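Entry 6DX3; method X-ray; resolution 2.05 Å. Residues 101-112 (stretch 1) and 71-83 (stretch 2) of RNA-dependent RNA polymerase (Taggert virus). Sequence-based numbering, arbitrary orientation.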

ATOM      1  N   SER A 101       3.961   1.567   6.560  1.00 24.05           N
ATOM      2  CA  SER A 101       4.744   0.480   5.978  1.00 27.34           C
ATOM      3  C   SER A 101       3.790  -0.561   5.400  1.00 25.74           C
ATOM      4  O   SER A 101       2.569  -0.378   5.389  1.00 24.54           O
ATOM      5  CB  SER A 101       5.693  -0.126   7.023  1.00 29.08           C
ATOM      6  OG  SER A 101       4.970  -0.864   7.997  1.00 30.02           O
ATOM      7  N   SER A 102       4.355  -1.676   4.928  1.00 25.65           N
ATOM      8  CA  SER A 102       3.549  -2.704   4.272  1.00 24.50           C
ATOM      9  C   SER A 102       2.569  -3.367   5.233  1.00 20.74           C
ATOM     10  O   SER A 102       1.512  -3.842   4.804  1.00 20.87           O
ATOM     11  CB  SER A 102       4.461  -3.755   3.632  1.00 26.13           C
ATOM     12  OG  SER A 102       5.138  -4.517   4.619  1.00 25.61           O
ATOM     13  N   LEU A 103       2.891  -3.411   6.527  1.00 19.00           N
ATOM     14  CA  LEU A 103       1.968  -4.011   7.487  1.00 18.33           C
ATOM     15  C   LEU A 103       0.687  -3.196   7.610  1.00 19.57           C
ATOM     16  O   LEU A 103      -0.389  -3.767   7.820  1.00 16.29           O
ATOM     17  CB  LEU A 103       2.640  -4.156   8.852  1.00 20.16           C
ATOM     18  CG  LEU A 103       1.748  -4.678   9.984  1.00 21.89           C
ATOM     19  CD1 LEU A 103       1.133  -6.020   9.613  1.00 21.90           C
ATOM     20  CD2 LEU A 103       2.539  -4.790  11.279  1.00 23.97           C
ATOM     21  N   GLU A 104       0.779  -1.871   7.483  1.00 20.89           N
ATOM     22  CA  GLU A 104      -0.424  -1.046   7.493  1.00 21.05           C
ATOM     23  C   GLU A 104      -1.239  -1.243   6.221  1.00 21.73           C
ATOM     24  O   GLU A 104      -2.474  -1.182   6.261  1.00 21.61           O
ATOM     25  CB  GLU A 104      -0.052   0.427   7.669  1.00 21.53           C
ATOM     26  CG  GLU A 104       0.494   0.781   9.052  1.00 24.16           C
ATOM     27  CD  GLU A 104       1.877   0.204   9.307  1.00 27.05           C
ATOM     28  OE1 GLU A 104       1.969  -0.849   9.972  1.00 28.41           O
ATOM     29  OE2 GLU A 104       2.867   0.796   8.837  1.00 28.28           O
ATOM     30  N   VAL A 105      -0.572  -1.472   5.088  1.00 22.10           N
ATOM     31  CA  VAL A 105      -1.291  -1.873   3.882  1.00 22.42           C
ATOM     32  C   VAL A 105      -1.979  -3.210   4.109  1.00 21.33           C
ATOM     33  O   VAL A 105      -3.132  -3.412   3.705  1.00 22.12           O
ATOM     34  CB  VAL A 105      -0.334  -1.938   2.677  1.00 23.21           C
ATOM     35  CG1 VAL A 105      -1.077  -2.452   1.458  1.00 23.24           C
ATOM     36  CG2 VAL A 105       0.293  -0.586   2.406  1.00 23.68           C
ATOM     37  N   ASN A 106      -1.277  -4.146   4.752  1.00 20.24           N
ATOM     38  CA  ASN A 106      -1.850  -5.445   5.083  1.00 20.59           C
ATOM     39  C   ASN A 106      -3.175  -5.287   5.819  1.00 19.39           C
ATOM     40  O   ASN A 106      -4.195  -5.860   5.419  1.00 16.98           O
ATOM     41  CB  ASN A 106      -0.847  -6.241   5.926  1.00 21.42           C
ATOM     42  CG  ASN A 106      -1.187  -7.719   6.018  1.00 23.82           C
ATOM     43  OD1 ASN A 106      -2.357  -8.104   6.046  1.00 24.67           O
ATOM     44  ND2 ASN A 106      -0.155  -8.558   6.078  1.00 21.30           N
ATOM     45  N   PHE A 107      -3.182  -4.483   6.885  1.00 20.26           N
ATOM     46  CA  PHE A 107      -4.395  -4.327   7.686  1.00 22.53           C
ATOM     47  C   PHE A 107      -5.498  -3.616   6.909  1.00 21.98           C
ATOM     48  O   PHE A 107      -6.669  -4.002   6.996  1.00 21.20           O
ATOM     49  CB  PHE A 107      -4.072  -3.578   8.978  1.00 23.17           C
ATOM     50  CG  PHE A 107      -3.448  -4.445  10.032  1.00 23.87           C
ATOM     51  CD1 PHE A 107      -3.956  -5.706  10.297  1.00 23.02           C
ATOM     52  CD2 PHE A 107      -2.345  -4.005  10.748  1.00 25.15           C
ATOM     53  CE1 PHE A 107      -3.382  -6.512  11.264  1.00 24.23           C
ATOM     54  CE2 PHE A 107      -1.765  -4.807  11.717  1.00 25.47           C
ATOM     55  CZ  PHE A 107      -2.283  -6.060  11.975  1.00 25.44           C
ATOM     56  N   PHE A 108      -5.151  -2.575   6.147  1.00 23.66           N
ATOM     57  CA  PHE A 108      -6.179  -1.848   5.405  1.00 22.96           C
ATOM     58  C   PHE A 108      -6.813  -2.723   4.332  1.00 23.61           C
ATOM     59  O   PHE A 108      -8.031  -2.669   4.119  1.00 24.21           O
ATOM     60  CB  PHE A 108      -5.592  -0.584   4.780  1.00 24.49           C
ATOM     61  CG  PHE A 108      -6.580   0.192   3.954  1.00 26.81           C
ATOM     62  CD1 PHE A 108      -7.542   0.982   4.561  1.00 27.61           C
ATOM     63  CD2 PHE A 108      -6.548   0.128   2.569  1.00 27.55           C
ATOM     64  CE1 PHE A 108      -8.454   1.694   3.803  1.00 29.33           C
ATOM     65  CE2 PHE A 108      -7.458   0.839   1.806  1.00 29.11           C
ATOM     66  CZ  PHE A 108      -8.409   1.623   2.422  1.00 29.74           C
ATOM     67  N   SER A 109      -6.002  -3.531   3.644  1.00 22.74           N
ATOM     68  CA  SER A 109      -6.531  -4.425   2.619  1.00 25.09           C
ATOM     69  C   SER A 109      -7.517  -5.421   3.215  1.00 25.40           C
ATOM     70  O   SER A 109      -8.529  -5.756   2.587  1.00 26.67           O
ATOM     71  CB  SER A 109      -5.385  -5.157   1.924  1.00 27.48           C
ATOM     72  OG  SER A 109      -4.646  -5.929   2.855  1.00 29.41           O
ATOM     73  N   GLN A 110      -7.236  -5.906   4.427  1.00 23.36           N
ATOM     74  CA  GLN A 110      -8.170  -6.796   5.110  1.00 23.60           C
ATOM     75  C   GLN A 110      -9.453  -6.069   5.490  1.00 24.22           C
ATOM     76  O   GLN A 110     -10.550  -6.621   5.343  1.00 27.33           O
ATOM     77  CB  GLN A 110      -7.517  -7.389   6.360  1.00 23.48           C
ATOM     78  CG  GLN A 110      -6.325  -8.293   6.091  1.00 22.89           C
ATOM     79  CD  GLN A 110      -5.890  -9.049   7.330  1.00 21.46           C
ATOM     80  OE1 GLN A 110      -6.658  -9.827   7.896  1.00 21.04           O
ATOM     81  NE2 GLN A 110      -4.658  -8.821   7.763  1.00 20.97           N
ATOM     82  N   LYS A 111      -9.336  -4.838   5.995  1.00 23.43           N
ATOM     83  CA  LYS A 111     -10.515  -4.105   6.449  1.00 27.12           C
ATOM     84  C   LYS A 111     -11.370  -3.654   5.271  1.00 29.32           C
ATOM     85  O   LYS A 111     -12.595  -3.817   5.283  1.00 33.22           O
ATOM     86  CB  LYS A 111     -10.091  -2.901   7.291  1.00 27.39           C
ATOM     87  CG  LYS A 111     -11.246  -2.071   7.850  1.00 28.37           C
ATOM     88  CD  LYS A 111     -11.683  -2.580   9.212  1.00 28.78           C
ATOM     89  CE  LYS A 111     -12.346  -1.478  10.032  1.00 29.09           C
ATOM     90  NZ  LYS A 111     -13.591  -0.966   9.398  1.00 27.26           N
ATOM     91  N   ALA A 112     -10.743  -3.078   4.247  1.00 27.66           N
ATOM     92  CA  ALA A 112     -11.485  -2.554   3.109  1.00 27.90           C
ATOM     93  C   ALA A 112     -11.821  -3.611   2.066  1.00 26.02           C
ATOM     94  O   ALA A 112     -12.584  -3.315   1.141  1.00 28.36           O
ATOM     95  CB  ALA A 112     -10.697  -1.421   2.447  1.00 27.80           C
TER
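Stretch 2 71-83: LFWDTTEETKTTG

Stretch 1 is a helix from Ser102 to Ala112, with Ser101 at the N-cap position. After a weak first bond from Val105 N to Ser101 O (3.3 Å), its i to i+4 backbone bonds run from Asn106 N to Ser102 O (2.8 Å) through Ala112 N to Phe108 O (2.7 Å). All three hydrogen bonds across the contact join side chains. Stretch 2 is less regular: it opens in a helix that begins earlier in the chain and includes Leu71 and Phe72, passes through 3-10 segments at Trp73-Asp74 and Glu77-Lys80, and ends in a loop. The closest CA pairs give its direction. Leu103 lies nearest Glu78 (6.6 Å CA to CA), Phe107 nearest Phe72 (7.1 Å) and Lys111 nearest Leu71 (8.5 Å), so as one chain segment advances the other retreats, and the two run in opposite senses.

Glu78 is the main acceptor. Its extended side chain (chi1 and chi2 both t) carries the carboxylate to the first turns of the helix, where Ser102 OG donates to Glu78 OE1 at 2.8 Å and Asn106 ND2 donates to Glu78 OE2, also at 2.8 Å, with a nearly linear N-H...O angle of 173°. Both carboxylate oxygens are thus satisfied across the contact, and OE2 has a further hydrogen bond elsewhere in the structure.

Thr76 links a second pair of groups. Gln110 NE2 donates to Thr76 OG1 (3.0 Å, 164°), while Thr76 OG1 itself donates to Phe72 O at a very short 2.5 Å; the hydroxyl therefore acts as acceptor and donor at once. Gln110 NE2 also donates to Asn106 OD1, at 3.0 Å and 142°, so the amide of Asn106 is engaged at both ends, its nitrogen by Glu78 and its oxygen from within the helix. Thr79 OG1 turns back to Thr76 O (2.9 Å) and Thr82 OG1 to Thr79 O (2.8 Å), so both hydroxyls donate within stretch 2.

Apolar packing fills the space around this network. Leu103 CD1 lies 3.8 Å from Glu78 CG, and Leu103 CD2 reaches Thr82 CG2 at 3.7 Å. The Phe107 ring has its CZ 3.8 Å from Trp73 CE3 and 3.7 Å from Thr79 CG2, with Phe72 O near the ring plane at its edge, 3.8 Å from Phe107 CE1. Gln110 CB covers one face of the Phe72 ring, 4.1 Å from the centroid and 16° off the normal, a CH-pi contact. At the far end, Lys111 CD meets Leu71 CD1 at 3.8 Å, while Lys111 NZ is hydrogen-bonded elsewhere in the structure. Together the two stretches bury 589 Å².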

ATOM      1  N   LEU A  71      -8.666  -5.545  14.901  1.00 25.61           N
ATOM      2  CA  LEU A  71      -9.538  -6.644  14.496  1.00 24.52           C
ATOM      3  C   LEU A  71      -8.749  -7.869  14.053  1.00 23.30           C
ATOM      4  O   LEU A  71      -9.180  -9.006  14.284  1.00 23.41           O
ATOM      5  CB  LEU A  71     -10.461  -6.194  13.363  1.00 23.63           C
ATOM      6  CG  LEU A  71     -11.631  -5.246  13.653  1.00 23.92           C
ATOM      7  CD1 LEU A  71     -12.105  -4.608  12.360  1.00 24.25           C
ATOM      8  CD2 LEU A  71     -12.774  -5.983  14.323  1.00 24.75           C
ATOM      9  N   PHE A  72      -7.597  -7.666  13.411  1.00 19.80           N
ATOM     10  CA  PHE A  72      -6.918  -8.736  12.692  1.00 20.75           C
ATOM     11  C   PHE A  72      -5.516  -9.024  13.218  1.00 23.36           C
ATOM     12  O   PHE A  72      -4.790  -9.809  12.596  1.00 24.17           O
ATOM     13  CB  PHE A  72      -6.841  -8.402  11.198  1.00 20.69           C
ATOM     14  CG  PHE A  72      -8.186  -8.251  10.534  1.00 24.79           C
ATOM     15  CD1 PHE A  72      -8.970  -9.363  10.265  1.00 24.64           C
ATOM     16  CD2 PHE A  72      -8.654  -7.003  10.162  1.00 25.41           C
ATOM     17  CE1 PHE A  72     -10.197  -9.231   9.648  1.00 27.33           C
ATOM     18  CE2 PHE A  72      -9.883  -6.862   9.547  1.00 26.61           C
ATOM     19  CZ  PHE A  72     -10.657  -7.978   9.290  1.00 26.20           C
ATOM     20  N   TRP A  73      -5.120  -8.426  14.345  1.00 23.41           N
ATOM     21  CA  TRP A  73      -3.756  -8.596  14.836  1.00 24.36           C
ATOM     22  C   TRP A  73      -3.425 -10.065  15.071  1.00 25.76           C
ATOM     23  O   TRP A  73      -2.380 -10.557  14.629  1.00 27.15           O
ATOM     24  CB  TRP A  73      -3.550  -7.795  16.122  1.00 25.10           C
ATOM     25  CG  TRP A  73      -2.154  -7.910  16.671  1.00 25.51           C
ATOM     26  CD1 TRP A  73      -1.699  -8.826  17.576  1.00 25.83           C
ATOM     27  CD2 TRP A  73      -1.032  -7.081  16.341  1.00 25.11           C
ATOM     28  NE1 TRP A  73      -0.367  -8.615  17.833  1.00 25.84           N
ATOM     29  CE2 TRP A  73       0.066  -7.550  17.088  1.00 25.53           C
ATOM     30  CE3 TRP A  73      -0.851  -5.985  15.491  1.00 24.82           C
ATOM     31  CZ2 TRP A  73       1.326  -6.966  17.009  1.00 27.32           C
ATOM     32  CZ3 TRP A  73       0.401  -5.405  15.414  1.00 26.39           C
ATOM     33  CH2 TRP A  73       1.475  -5.898  16.169  1.00 27.70           C
ATOM     34  N   ASP A  74      -4.311 -10.788  15.762  1.00 26.59           N
ATOM     35  CA  ASP A  74      -4.016 -12.154  16.179  1.00 29.95           C
ATOM     36  C   ASP A  74      -4.059 -13.158  15.036  1.00 28.21           C
ATOM     37  O   ASP A  74      -3.731 -14.328  15.257  1.00 30.75           O
ATOM     38  CB  ASP A  74      -4.995 -12.594  17.269  1.00 35.12           C
ATOM     39  CG  ASP A  74      -4.957 -11.693  18.483  1.00 38.75           C
ATOM     40  OD1 ASP A  74      -3.849 -11.264  18.870  1.00 39.92           O
ATOM     41  OD2 ASP A  74      -6.035 -11.412  19.046  1.00 41.45           O
ATOM     42  N   THR A  75      -4.466 -12.747  13.837  1.00 25.83           N
ATOM     43  CA  THR A  75      -4.541 -13.645  12.692  1.00 25.62           C
ATOM     44  C   THR A  75      -3.721 -13.149  11.507  1.00 23.66           C
ATOM     45  O   THR A  75      -3.869 -13.681  10.399  1.00 23.32           O
ATOM     46  CB  THR A  75      -5.997 -13.840  12.255  1.00 28.34           C
ATOM     47  OG1 THR A  75      -6.538 -12.583  11.826  1.00 28.91           O
ATOM     48  CG2 THR A  75      -6.843 -14.392  13.400  1.00 30.43           C
ATOM     49  N   THR A  76      -2.873 -12.140  11.701  1.00 22.57           N
ATOM     50  CA  THR A  76      -2.063 -11.573  10.630  1.00 22.39           C
ATOM     51  C   THR A  76      -0.617 -11.995  10.866  1.00 24.22           C
ATOM     52  O   THR A  76       0.023 -11.525  11.815  1.00 24.52           O
ATOM     53  CB  THR A  76      -2.206 -10.052  10.579  1.00 21.81           C
ATOM     54  OG1 THR A  76      -3.594  -9.706  10.457  1.00 22.37           O
ATOM     55  CG2 THR A  76      -1.445  -9.478   9.389  1.00 20.51           C
ATOM     56  N   GLU A  77      -0.106 -12.881  10.002  1.00 24.83           N
ATOM     57  CA  GLU A  77       1.229 -13.435  10.213  1.00 29.01           C
ATOM     58  C   GLU A  77       2.313 -12.372  10.110  1.00 28.70           C
ATOM     59  O   GLU A  77       3.363 -12.497  10.750  1.00 28.61           O
ATOM     60  CB  GLU A  77       1.507 -14.560   9.211  1.00 32.68           C
ATOM     61  CG  GLU A  77       0.523 -15.713   9.281  1.00 36.26           C
ATOM     62  CD  GLU A  77       0.474 -16.357  10.653  1.00 41.54           C
ATOM     63  OE1 GLU A  77       1.535 -16.781  11.159  1.00 43.16           O
ATOM     64  OE2 GLU A  77      -0.629 -16.430  11.236  1.00 45.73           O
ATOM     65  N   GLU A  78       2.087 -11.327   9.312  1.00 27.32           N
ATOM     66  CA  GLU A  78       3.099 -10.288   9.155  1.00 26.00           C
ATOM     67  C   GLU A  78       3.432  -9.602  10.475  1.00 25.38           C
ATOM     68  O   GLU A  78       4.532  -9.058  10.619  1.00 27.27           O
ATOM     69  CB  GLU A  78       2.639  -9.256   8.116  1.00 23.95           C
ATOM     70  CG  GLU A  78       3.673  -8.175   7.837  1.00 23.07           C
ATOM     71  CD  GLU A  78       3.515  -7.522   6.477  1.00 21.46           C
ATOM     72  OE1 GLU A  78       4.466  -6.836   6.054  1.00 21.39           O
ATOM     73  OE2 GLU A  78       2.454  -7.686   5.835  1.00 19.63           O
ATOM     74  N   THR A  79       2.525  -9.636  11.456  1.00 24.56           N
ATOM     75  CA  THR A  79       2.829  -9.025  12.744  1.00 26.11           C
ATOM     76  C   THR A  79       3.952  -9.745  13.482  1.00 24.92           C
ATOM     77  O   THR A  79       4.593  -9.139  14.346  1.00 26.73           O
ATOM     78  CB  THR A  79       1.587  -8.987  13.638  1.00 27.61           C
ATOM     79  OG1 THR A  79       1.289 -10.309  14.100  1.00 28.40           O
ATOM     80  CG2 THR A  79       0.384  -8.423  12.884  1.00 27.05           C
ATOM     81  N   LYS A  80       4.222 -11.008  13.150  1.00 23.77           N
ATOM     82  CA  LYS A  80       5.110 -11.813  13.981  1.00 26.42           C
ATOM     83  C   LYS A  80       6.575 -11.409  13.856  1.00 27.73           C
ATOM     84  O   LYS A  80       7.384 -11.797  14.706  1.00 29.92           O
ATOM     85  CB  LYS A  80       4.934 -13.294  13.642  1.00 27.73           C
ATOM     86  CG  LYS A  80       3.632 -13.888  14.172  1.00 29.36           C
ATOM     87  CD  LYS A  80       3.321 -15.219  13.511  1.00 31.35           C
ATOM     88  CE  LYS A  80       2.203 -15.954  14.235  1.00 34.40           C
ATOM     89  NZ  LYS A  80       1.796 -17.194  13.511  1.00 35.64           N
ATOM     90  N   THR A  81       6.938 -10.630  12.837  1.00 28.39           N
ATOM     91  CA  THR A  81       8.312 -10.176  12.665  1.00 30.53           C
ATOM     92  C   THR A  81       8.474  -8.687  12.967  1.00 30.70           C
ATOM     93  O   THR A  81       9.443  -8.068  12.514  1.00 30.37           O
ATOM     94  CB  THR A  81       8.803 -10.487  11.251  1.00 31.05           C
ATOM     95  OG1 THR A  81       7.830 -10.052  10.297  1.00 29.75           O
ATOM     96  CG2 THR A  81       9.032 -11.983  11.086  1.00 31.95           C
ATOM     97  N   THR A  82       7.547  -8.099  13.728  1.00 30.92           N
ATOM     98  CA  THR A  82       7.655  -6.699  14.113  1.00 31.48           C
ATOM     99  C   THR A  82       8.361  -6.495  15.446  1.00 33.51           C
ATOM    100  O   THR A  82       8.908  -5.412  15.682  1.00 34.13           O
ATOM    101  CB  THR A  82       6.270  -6.053  14.193  1.00 30.41           C
ATOM    102  OG1 THR A  82       5.522  -6.659  15.254  1.00 30.16           O
ATOM    103  CG2 THR A  82       5.519  -6.226  12.882  1.00 27.80           C
ATOM    104  N   GLY A  83       8.363  -7.497  16.322  1.00 34.70           N
ATOM    105  CA  GLY A  83       8.918  -7.314  17.646  1.00 38.77           C
ATOM    106  C   GLY A  83       8.065  -6.492  18.585  1.00 40.58           C
ATOM    107  O   GLY A  83       8.554  -6.077  19.640  1.00 43.93           O
TER